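Local structure of tail spike protein (Acinetobacter phage vB_AbaP_AS12, 6EU4) at residues M169-D174 with A179-G184; G258-G261 with T265-N268; Q353-K358 with N370-V375. The protein probably binds and degrades capsular polysaccharide of the Acinetobacter host as the trimeric, beta-helical receptor-binding spike of the phage tail. All coordinates share one frame; numbering follows the deposited sequence.

How the interactions relate
Running from the N terminus, the three contacts come in series; none nests in or crosses another. Interaction 1 closes a short excursion in an early part of the parallel beta-helix, joining the turn after strand 167-170 to the loop that leaves strand 175-179. Interaction 2 pinches the base of the loop between strands 253-257 and 268-274; its centre lies about 15 Å from that of interaction 1, yet their nearest atoms stay about 7 Å apart. Interaction 3 comes further along, its centre about 27 Å from that of interaction 2, and joins strand 351-355 and the turn at N357 to the corner at M372 in the buried interior, closing a longer loop.

Interaction 1. Residues M169-D174 with A179-G184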
HETATM    1  N   MSE A 169     -31.854   5.412  19.772  1.00 17.92           N
HETATM    2  CA  MSE A 169     -31.655   5.639  18.352  1.00 17.27           C
HETATM    3  C   MSE A 169     -33.010   5.796  17.677  1.00 17.66           C
HETATM    4  O   MSE A 169     -34.022   5.278  18.128  1.00 17.85           O
HETATM    5  CB  MSE A 169     -30.882   4.479  17.723  1.00 17.12           C
HETATM    6  CG  MSE A 169     -29.586   4.168  18.442  1.00 17.98           C
HETATM    7 SE   MSE A 169     -28.310   5.607  18.186  0.95 17.51          SE
HETATM    8  CE  MSE A 169     -27.788   5.305  16.325  1.00 17.93           C
ATOM      9  N   ASN A 170     -33.017   6.521  16.574  1.00 16.83           N
ATOM     10  CA  ASN A 170     -34.232   6.740  15.810  1.00 17.70           C
ATOM     11  C   ASN A 170     -33.854   6.676  14.341  1.00 17.73           C
ATOM     12  O   ASN A 170     -32.910   7.341  13.909  1.00 19.36           O
ATOM     13  CB  ASN A 170     -34.874   8.076  16.165  1.00 20.22           C
ATOM     14  CG  ASN A 170     -36.239   8.263  15.508  1.00 21.73           C
ATOM     15  OD1 ASN A 170     -36.348   8.239  14.287  1.00 22.91           O
ATOM     16  ND2 ASN A 170     -37.276   8.447  16.322  1.00 22.69           N
ATOM     17  N   PHE A 171     -34.545   5.824  13.598  1.00 18.43           N
ATOM     18  CA  PHE A 171     -34.218   5.586  12.203  1.00 16.77           C
ATOM     19  C   PHE A 171     -35.183   6.301  11.254  1.00 15.88           C
ATOM     20  O   PHE A 171     -35.140   6.056  10.036  1.00 17.29           O
ATOM     21  CB  PHE A 171     -34.199   4.089  11.933  1.00 17.83           C
ATOM     22  CG  PHE A 171     -33.213   3.334  12.795  1.00 16.72           C
ATOM     23  CD1 PHE A 171     -33.573   2.915  14.066  1.00 19.32           C
ATOM     24  CD2 PHE A 171     -31.947   3.030  12.332  1.00 18.33           C
ATOM     25  CE1 PHE A 171     -32.677   2.231  14.860  1.00 19.83           C
ATOM     26  CE2 PHE A 171     -31.055   2.339  13.130  1.00 18.07           C
ATOM     27  CZ  PHE A 171     -31.423   1.947  14.387  1.00 17.88           C
ATOM     28  N   ASP A 172     -36.010   7.205  11.776  1.00 16.46           N
ATOM     29  CA  ASP A 172     -37.066   7.846  10.990  1.00 17.12           C
ATOM     30  C   ASP A 172     -36.524   9.107  10.307  1.00 19.48           C
ATOM     31  O   ASP A 172     -36.942  10.239  10.576  1.00 20.29           O
ATOM     32  CB  ASP A 172     -38.263   8.170  11.878  1.00 20.68           C
ATOM     33  CG  ASP A 172     -38.935   6.911  12.471  1.00 22.17           C
ATOM     34  OD1 ASP A 172     -38.589   5.776  12.071  1.00 21.21           O
ATOM     35  OD2 ASP A 172     -39.833   7.066  13.334  1.00 21.41           O
ATOM     36  N   VAL A 173     -35.571   8.880   9.413  1.00 18.62           N
ATOM     37  CA  VAL A 173     -34.928   9.928   8.633  1.00 18.88           C
ATOM     38  C   VAL A 173     -35.374   9.819   7.183  1.00 18.44           C
ATOM     39  O   VAL A 173     -35.889   8.791   6.733  1.00 19.34           O
ATOM     40  CB  VAL A 173     -33.386   9.850   8.718  1.00 21.62           C
ATOM     41  CG1 VAL A 173     -32.925   9.912  10.157  1.00 24.92           C
ATOM     42  CG2 VAL A 173     -32.868   8.593   8.085  1.00 22.76           C
ATOM     43  N   ASP A 174     -35.161  10.906   6.439  1.00 17.84           N
ATOM     44  CA  ASP A 174     -35.426  10.915   5.001  1.00 18.17           C
ATOM     45  C   ASP A 174     -34.235  10.269   4.298  1.00 16.67           C
ATOM     46  O   ASP A 174     -33.199  10.907   4.102  1.00 16.46           O
ATOM     47  CB  ASP A 174     -35.650  12.333   4.490  1.00 20.10           C
ATOM     48  CG  ASP A 174     -35.916  12.368   2.987  1.00 19.82           C
ATOM     49  OD1 ASP A 174     -36.204  11.295   2.414  1.00 18.72           O
ATOM     50  OD2 ASP A 174     -35.843  13.460   2.391  1.00 19.82           O
ATOM     51  N   ALA A 179     -30.258   0.765   7.081  1.00 12.98           N
ATOM     52  CA  ALA A 179     -29.797  -0.441   7.762  1.00 13.33           C
ATOM     53  C   ALA A 179     -30.190  -0.347   9.233  1.00 15.51           C
ATOM     54  O   ALA A 179     -29.857   0.637   9.898  1.00 15.00           O
ATOM     55  CB  ALA A 179     -28.278  -0.591   7.643  1.00 13.79           C
ATOM     56  N   ILE A 180     -30.891  -1.361   9.731  1.00 13.77           N
ATOM     57  CA  ILE A 180     -31.390  -1.386  11.108  1.00 14.16           C
ATOM     58  C   ILE A 180     -31.008  -2.711  11.772  1.00 15.37           C
ATOM     59  O   ILE A 180     -31.319  -3.780  11.226  1.00 15.61           O
ATOM     60  CB  ILE A 180     -32.919  -1.194  11.148  1.00 15.90           C
ATOM     61  CG1 ILE A 180     -33.326   0.079  10.414  1.00 14.53           C
ATOM     62  CG2 ILE A 180     -33.430  -1.225  12.594  1.00 17.50           C
ATOM     63  CD1 ILE A 180     -34.856   0.404  10.432  1.00 15.74           C
ATOM     64  N   PRO A 181     -30.405  -2.718  12.966  1.00 14.64           N
ATOM     65  CA  PRO A 181     -30.094  -4.006  13.603  1.00 15.77           C
ATOM     66  C   PRO A 181     -31.357  -4.782  13.945  1.00 17.45           C
ATOM     67  O   PRO A 181     -32.404  -4.215  14.277  1.00 18.35           O
ATOM     68  CB  PRO A 181     -29.330  -3.611  14.880  1.00 16.29           C
ATOM     69  CG  PRO A 181     -28.861  -2.206  14.614  1.00 16.16           C
ATOM     70  CD  PRO A 181     -29.933  -1.587  13.772  1.00 15.69           C
ATOM     71  N   ARG A 182     -31.238  -6.106  13.883  1.00 17.99           N
ATOM     72  CA  ARG A 182     -32.266  -6.960  14.473  1.00 18.83           C
ATOM     73  C   ARG A 182     -32.468  -6.604  15.940  1.00 20.58           C
ATOM     74  O   ARG A 182     -31.559  -6.118  16.614  1.00 19.71           O
ATOM     75  CB  ARG A 182     -31.869  -8.428  14.361  1.00 19.49           C
ATOM     76  CG  ARG A 182     -31.766  -8.990  12.958  1.00 20.43           C
ATOM     77  CD  ARG A 182     -31.168 -10.424  13.042  1.00 22.19           C
ATOM     78  NE  ARG A 182     -31.261 -11.145  11.783  1.00 23.63           N
ATOM     79  CZ  ARG A 182     -30.756 -12.360  11.578  1.00 23.00           C
ATOM     80  NH1 ARG A 182     -30.092 -12.988  12.540  1.00 24.91           N
ATOM     81  NH2 ARG A 182     -30.910 -12.943  10.399  1.00 24.64           N
ATOM     82  N   VAL A 183     -33.682  -6.846  16.441  1.00 25.02           N
ATOM     83  CA  VAL A 183     -33.957  -6.611  17.856  1.00 26.63           C
ATOM     84  C   VAL A 183     -33.060  -7.506  18.688  1.00 23.93           C
ATOM     85  O   VAL A 183     -32.916  -8.701  18.410  1.00 26.62           O
ATOM     86  CB  VAL A 183     -35.447  -6.837  18.163  1.00 33.80           C
ATOM     87  CG1 VAL A 183     -36.289  -5.815  17.432  1.00 34.84           C
ATOM     88  CG2 VAL A 183     -35.876  -8.249  17.777  1.00 38.27           C
ATOM     89  N   GLY A 184     -32.407  -6.917  19.691  1.00 24.64           N
ATOM     90  CA  GLY A 184     -31.429  -7.617  20.499  1.00 25.59           C
ATOM     91  C   GLY A 184     -29.992  -7.469  20.040  1.00 25.09           C
ATOM     92  O   GLY A 184     -29.073  -7.756  20.823  1.00 25.57           O
TER
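F171 carries this contact, laying its ring against I180 while P181 and the backbone of A179 meet its far end. F171 points its side chain at the other segment. Its CB already touches the end of the isoleucine, with F171 CB 4.0 Å from I180 CD1. At the root of the ring, CG lies beside both CG1 and CD1 of I180. One atom further, F171 CD2 makes the closest apolar approach, 3.8 Å from I180 CG1. Beyond it, F171 CE2 comes 3.8 Å from A179 O, reached obliquely. The tip ends against the proline ring, F171 CZ standing 3.9 Å from P181 CD. The second branch of the isoleucine completes the grip: I180 CG2 sits 4.1 Å from the centroid of the F171 ring and 9° off its normal, a CH-pi contact over the face. With CG1 beside the backbone N (chi1 -55°), I180 runs its longer branch back toward F171 CB and leaves CG2 over the centre of the ring.

The turn that presents F171 is pinned by polar bonds. N170 OD1 accepts from D172 N at 2.7 Å, forming an Asx turn, and D172 is the centre of an inverse gamma turn closed by a weak bond from V173 N to F171 O. The carboxylate of D172 is itself gripped by the backbone N atoms of L159 and G160.

Strand 161-164, the antiparallel partner of strand 167-170, supplies I164 against F171 and R162 against I180, while Y132 of strand 131-133 also packs on I180. R182, just past P181, forms a salt bridge with D146 of a second subunit.

Interaction 2. Residues G258-G261 with T265-N268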
ATOM      1  N   GLY A 258     -18.684   7.853  10.986  1.00 11.41           N
ATOM      2  CA  GLY A 258     -18.526   8.438  12.309  1.00 12.04           C
ATOM      3  C   GLY A 258     -19.416   9.644  12.529  1.00 11.96           C
ATOM      4  O   GLY A 258     -19.084  10.513  13.347  1.00 13.13           O
ATOM      5  N   HIS A 259     -20.548   9.710  11.824  1.00 12.44           N
ATOM      6  CA  HIS A 259     -21.557  10.748  12.027  1.00 13.14           C
ATOM      7  C   HIS A 259     -21.797  10.965  13.514  1.00 15.52           C
ATOM      8  O   HIS A 259     -22.088  10.017  14.251  1.00 14.55           O
ATOM      9  CB  HIS A 259     -22.852  10.317  11.309  1.00 13.21           C
ATOM     10  CG  HIS A 259     -24.077  11.109  11.659  1.00 13.85           C
ATOM     11  ND1 HIS A 259     -24.164  12.475  11.496  1.00 15.26           N
ATOM     12  CD2 HIS A 259     -25.301  10.701  12.065  1.00 14.92           C
ATOM     13  CE1 HIS A 259     -25.384  12.878  11.821  1.00 16.22           C
ATOM     14  NE2 HIS A 259     -26.093  11.821  12.179  1.00 16.59           N
ATOM     15  N   THR A 260     -21.670  12.220  13.950  1.00 14.79           N
ATOM     16  CA  THR A 260     -21.751  12.573  15.371  1.00 15.39           C
ATOM     17  C   THR A 260     -23.161  12.931  15.830  1.00 15.08           C
ATOM     18  O   THR A 260     -23.357  13.245  17.016  1.00 16.96           O
ATOM     19  CB  THR A 260     -20.868  13.778  15.667  1.00 16.77           C
ATOM     20  OG1 THR A 260     -21.298  14.863  14.828  1.00 15.60           O
ATOM     21  CG2 THR A 260     -19.393  13.468  15.417  1.00 17.68           C
ATOM     22  N   GLY A 261     -24.129  12.936  14.929  1.00 14.59           N
ATOM     23  CA  GLY A 261     -25.446  13.452  15.227  1.00 17.90           C
ATOM     24  C   GLY A 261     -26.452  12.508  15.866  1.00 19.39           C
ATOM     25  O   GLY A 261     -27.658  12.792  15.811  1.00 19.09           O
ATOM     26  N   THR A 265     -21.860   6.795  20.379  1.00 16.30           N
ATOM     27  CA  THR A 265     -20.504   7.319  20.242  1.00 17.86           C
ATOM     28  C   THR A 265     -19.846   6.846  18.947  1.00 16.26           C
ATOM     29  O   THR A 265     -19.668   5.628  18.764  1.00 15.18           O
ATOM     30  CB  THR A 265     -19.675   6.882  21.440  1.00 19.52           C
ATOM     31  OG1 THR A 265     -20.229   7.485  22.626  1.00 20.45           O
ATOM     32  CG2 THR A 265     -18.227   7.289  21.273  1.00 18.98           C
ATOM     33  N   PRO A 266     -19.418   7.751  18.061  1.00 13.49           N
ATOM     34  CA  PRO A 266     -18.756   7.320  16.822  1.00 13.68           C
ATOM     35  C   PRO A 266     -17.513   6.489  17.075  1.00 13.27           C
ATOM     36  O   PRO A 266     -16.668   6.815  17.912  1.00 13.39           O
ATOM     37  CB  PRO A 266     -18.395   8.638  16.130  1.00 15.72           C
ATOM     38  CG  PRO A 266     -19.404   9.590  16.620  1.00 15.25           C
ATOM     39  CD  PRO A 266     -19.660   9.204  18.055  1.00 13.89           C
ATOM     40  N   ASN A 267     -17.399   5.414  16.306  1.00 15.23           N
ATOM     41  CA  ASN A 267     -16.218   4.562  16.306  0.50 16.58           C
ATOM     42  C   ASN A 267     -16.308   3.662  15.091  1.00 15.44           C
ATOM     43  O   ASN A 267     -17.392   3.184  14.769  1.00 15.42           O
ATOM     44  CB  ASN A 267     -16.131   3.711  17.578  0.50 20.15           C
ATOM     45  CG  ASN A 267     -14.814   2.976  17.690  0.50 23.44           C
ATOM     46  OD1 ASN A 267     -14.755   1.744  17.642  0.50 26.89           O
ATOM     47  ND2 ASN A 267     -13.742   3.732  17.808  0.50 27.49           N
ATOM     48  N   ASN A 268     -15.170   3.412  14.435  1.00 13.26           N
ATOM     49  CA  ASN A 268     -15.163   2.591  13.231  1.00 11.47           C
ATOM     50  C   ASN A 268     -13.856   1.815  13.167  1.00 13.52           C
ATOM     51  O   ASN A 268     -12.825   2.281  13.655  1.00 13.66           O
ATOM     52  CB  ASN A 268     -15.265   3.404  11.943  1.00 13.40           C
ATOM     53  CG  ASN A 268     -16.467   4.315  11.903  1.00 15.58           C
ATOM     54  OD1 ASN A 268     -17.553   3.903  11.509  1.00 15.44           O
ATOM     55  ND2 ASN A 268     -16.279   5.561  12.317  1.00 16.36           N
TER
HETATM   56  O   HOH W   1     -19.571   5.074  10.478  1.00 11.69           O
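P266 presses its ring against the backbone of G258 and H259, the first shell of a compact loop base. P266 CB and CG both reach the carbonyl of the glycine, with P266 CG 3.4 Å from G258 O. The same ring carbon lies 3.6 Å from H259 O, so two carbonyl oxygens bear on one end of the proline. On the outer side T260 adds a methyl, its CG2 4.1 Å from P266 CG.

Deeper in, N268 comes up to the amide of G258. With its CG turned opposite its own carbonyl carbon, N268 brings ND2 within 3.6 Å of G258 N, a contact and not a hydrogen bond. A water bridges the two instead: it accepts from G258 N at 3.0 Å and donates to N268 OD1 at 2.6 Å. The positive phi of G258 (74°) turns the chain here, and with no side chain there, N268 ND2 lies directly beside G258 CA.

The next shell fixes these groups. N268 OD1 also accepts from A238 N and its ND2 donates to K290 O, so both ends of the amide are held. N289 ND2 bonds to G258 O, and the N289 side chain packs against T260 and P266. The contact thus lies between neighbouring coils of the beta-helix, with strand 237-239 before it and strand 284-304 after it.

Interaction 3. Residues Q353-K358 with N370-V375; sequences QAIYNK and NSMFCV
The selenomethionine M372 reaches across to N357 and I355, bringing the two segments together through one long side chain. The tight part is at its end: M372 CE lies 3.6 Å from N357 CB, and M372 SE is 3.7 Å from the same carbon. Alongside, I355 CG2 touches M372 SE at 3.9 Å, the two side chains lying next to one another and running antiparallel. Bends at chi2 (-65°) and chi3 (92°) fold the M372 chain, which lets both SE and CE bear on N357.

The backbones stay much further apart, with no hydrogen bond between the segments, and N357 and M372, the nearest pair, have CA atoms 7.4 Å apart. Y356 and K358 turn away from the contact; K358 reaches D307 in a salt bridge, and Y356 stacks on H333. This looser side is partly exposed, whereas I355, N357 and M372 are buried, with F390 of the next coil packing against all three.

Chemically, N357 meets its surroundings in two ways. Its CB offers an apolar surface to the selenomethionine, while its amide is satisfied beyond the contact, OD1 accepting from Y392 N and ND2 donating to S404 OG. The meeting between the segments is therefore purely van der Waals, and polar bonds to later coils hold the asparagine that M372 packs against, consistent with the stacked interior of a parallel beta-helix.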
ATOM      1  N   GLN A 353      -5.812  16.271  -9.936  1.00 10.05           N
ATOM      2  CA  GLN A 353      -5.840  17.118 -11.120  1.00 10.03           C
ATOM      3  C   GLN A 353      -6.865  18.223 -10.959  1.00  9.57           C
ATOM      4  O   GLN A 353      -7.929  18.013 -10.372  1.00 12.05           O
ATOM      5  CB  GLN A 353      -6.163  16.286 -12.361  1.00 15.10           C
ATOM      6  CG  GLN A 353      -5.204  15.112 -12.497  1.00 18.89           C
ATOM      7  CD  GLN A 353      -5.457  14.263 -13.730  1.00 23.41           C
ATOM      8  OE1 GLN A 353      -6.295  14.608 -14.564  1.00 25.18           O
ATOM      9  NE2 GLN A 353      -4.722  13.153 -13.862  1.00 19.95           N
ATOM     10  N   ALA A 354      -6.529  19.398 -11.491  1.00 10.75           N
ATOM     11  CA  ALA A 354      -7.469  20.505 -11.613  1.00 11.18           C
ATOM     12  C   ALA A 354      -7.974  20.904 -10.227  1.00 10.85           C
ATOM     13  O   ALA A 354      -9.161  20.863  -9.917  1.00 11.48           O
ATOM     14  CB  ALA A 354      -8.611  20.145 -12.569  1.00 13.98           C
ATOM     15  N   ILE A 355      -7.018  21.259  -9.377  1.00  9.60           N
ATOM     16  CA  ILE A 355      -7.294  21.703  -8.016  1.00  9.49           C
ATOM     17  C   ILE A 355      -7.045  23.207  -7.965  1.00 11.01           C
ATOM     18  O   ILE A 355      -5.901  23.676  -8.064  1.00 11.88           O
ATOM     19  CB  ILE A 355      -6.443  20.962  -6.974  1.00  9.66           C
ATOM     20  CG1 ILE A 355      -6.701  19.443  -7.057  1.00 11.56           C
ATOM     21  CG2 ILE A 355      -6.737  21.523  -5.563  1.00  9.89           C
ATOM     22  CD1 ILE A 355      -5.546  18.636  -6.449  1.00 13.61           C
ATOM     23  N   TYR A 356      -8.126  23.971  -7.813  1.00 10.44           N
ATOM     24  CA  TYR A 356      -8.073  25.431  -7.892  1.00  9.56           C
ATOM     25  C   TYR A 356      -7.957  25.992  -6.483  1.00 11.81           C
ATOM     26  O   TYR A 356      -8.952  26.251  -5.810  1.00 13.02           O
ATOM     27  CB  TYR A 356      -9.293  25.929  -8.641  1.00 11.39           C
ATOM     28  CG  TYR A 356      -9.284  25.322  -9.994  1.00 13.13           C
ATOM     29  CD1 TYR A 356      -8.378  25.758 -10.964  1.00 17.28           C
ATOM     30  CD2 TYR A 356     -10.088  24.242 -10.286  1.00 14.76           C
ATOM     31  CE1 TYR A 356      -8.329  25.158 -12.225  1.00 20.29           C
ATOM     32  CE2 TYR A 356     -10.053  23.649 -11.557  1.00 16.74           C
ATOM     33  CZ  TYR A 356      -9.171  24.103 -12.502  1.00 22.66           C
ATOM     34  OH  TYR A 356      -9.142  23.493 -13.745  1.00 26.09           O
ATOM     35  N   ASN A 357      -6.708  26.164  -6.032  1.00 10.90           N
ATOM     36  CA  ASN A 357      -6.411  26.525  -4.649  1.00  9.37           C
ATOM     37  C   ASN A 357      -6.394  28.049  -4.507  1.00 10.80           C
ATOM     38  O   ASN A 357      -5.358  28.688  -4.294  1.00 11.79           O
ATOM     39  CB  ASN A 357      -5.089  25.904  -4.203  1.00 10.27           C
ATOM     40  CG  ASN A 357      -3.900  26.303  -5.098  1.00 10.57           C
ATOM     41  OD1 ASN A 357      -3.987  26.311  -6.325  1.00 11.24           O
ATOM     42  ND2 ASN A 357      -2.793  26.643  -4.470  1.00 11.36           N
ATOM     43  N   LYS A 358      -7.594  28.624  -4.611  1.00 11.86           N
ATOM     44  CA  LYS A 358      -7.766  30.075  -4.583  1.00 10.89           C
ATOM     45  C   LYS A 358      -8.750  30.549  -3.518  1.00 11.26           C
ATOM     46  O   LYS A 358      -9.209  31.700  -3.582  1.00 13.19           O
ATOM     47  CB  LYS A 358      -8.223  30.587  -5.954  1.00 11.28           C
ATOM     48  CG  LYS A 358      -9.540  29.984  -6.429  1.00 12.79           C
ATOM     49  CD  LYS A 358      -9.978  30.597  -7.784  1.00 14.83           C
ATOM     50  CE  LYS A 358     -11.332  30.058  -8.208  1.00 16.46           C
ATOM     51  NZ  LYS A 358     -11.754  30.580  -9.541  1.00 15.40           N
ATOM     52  N   ASN A 370      -6.165  28.701   4.865  1.00 11.20           N
ATOM     53  CA  ASN A 370      -6.063  28.483   3.418  1.00 10.54           C
ATOM     54  C   ASN A 370      -4.813  27.670   3.093  1.00 12.18           C
ATOM     55  O   ASN A 370      -3.835  28.161   2.540  1.00 12.83           O
ATOM     56  CB  ASN A 370      -6.105  29.801   2.652  1.00 10.38           C
ATOM     57  CG  ASN A 370      -4.848  30.690   2.828  1.00 13.63           C
ATOM     58  OD1 ASN A 370      -4.314  30.884   3.934  1.00 14.66           O
ATOM     59  ND2 ASN A 370      -4.413  31.276   1.712  1.00 13.40           N
ATOM     60  N   SER A 371      -4.903  26.375   3.407  1.00 12.38           N
ATOM     61  CA  SER A 371      -3.837  25.427   3.152  1.00 11.83           C
ATOM     62  C   SER A 371      -4.378  24.182   2.465  1.00 10.56           C
ATOM     63  O   SER A 371      -5.483  23.721   2.761  1.00 12.29           O
ATOM     64  CB  SER A 371      -3.121  25.035   4.455  1.00 13.00           C
ATOM     65  OG  SER A 371      -3.999  24.465   5.417  1.00 13.61           O
HETATM   66  N   MSE A 372      -3.586  23.607   1.571  1.00 10.18           N
HETATM   67  CA  MSE A 372      -4.032  22.371   0.942  1.00  9.89           C
HETATM   68  C   MSE A 372      -4.043  21.217   1.941  1.00 10.75           C
HETATM   69  O   MSE A 372      -5.006  20.439   1.972  1.00 11.11           O
HETATM   70  CB  MSE A 372      -3.175  22.019  -0.269  1.00  9.72           C
HETATM   71  CG  MSE A 372      -3.432  22.923  -1.468  1.00  9.83           C
HETATM   72 SE   MSE A 372      -5.263  22.742  -2.205  1.00 12.34          SE
HETATM   73  CE  MSE A 372      -6.165  24.160  -1.197  1.00 12.04           C
ATOM     74  N   PHE A 373      -3.000  21.132   2.774  1.00 10.72           N
ATOM     75  CA  PHE A 373      -2.918  20.150   3.854  1.00 10.61           C
ATOM     76  C   PHE A 373      -2.959  20.921   5.153  1.00 11.00           C
ATOM     77  O   PHE A 373      -1.995  21.611   5.496  1.00 11.94           O
ATOM     78  CB  PHE A 373      -1.651  19.298   3.730  1.00 11.16           C
ATOM     79  CG  PHE A 373      -1.624  18.491   2.479  1.00 10.02           C
ATOM     80  CD1 PHE A 373      -2.252  17.248   2.424  1.00 12.85           C
ATOM     81  CD2 PHE A 373      -1.026  18.985   1.329  1.00 10.15           C
ATOM     82  CE1 PHE A 373      -2.273  16.520   1.251  1.00 12.02           C
ATOM     83  CE2 PHE A 373      -1.043  18.239   0.150  1.00 12.39           C
ATOM     84  CZ  PHE A 373      -1.671  17.012   0.117  1.00 12.83           C
ATOM     85  N   CYS A 374      -4.096  20.859   5.840  1.00 10.94           N
ATOM     86  CA  CYS A 374      -4.273  21.495   7.141  1.00  9.89           C
ATOM     87  C   CYS A 374      -4.095  20.381   8.174  1.00 12.94           C
ATOM     88  O   CYS A 374      -4.978  19.540   8.350  1.00 11.19           O
ATOM     89  CB  CYS A 374      -5.638  22.162   7.224  1.00 11.92           C
ATOM     90  SG  CYS A 374      -5.923  23.039   8.766  1.00 13.85           S
ATOM     91  N   VAL A 375      -2.943  20.366   8.839  1.00 11.21           N
ATOM     92  CA  VAL A 375      -2.450  19.205   9.582  1.00 11.25           C
ATOM     93  C   VAL A 375      -2.344  19.625  11.039  1.00 13.11           C
ATOM     94  O   VAL A 375      -1.355  20.259  11.438  1.00 12.86           O
ATOM     95  CB  VAL A 375      -1.100  18.724   9.035  1.00 11.62           C
ATOM     96  CG1 VAL A 375      -0.662  17.433   9.706  1.00 11.36           C
ATOM     97  CG2 VAL A 375      -1.170  18.511   7.531  1.00 12.21           C
TER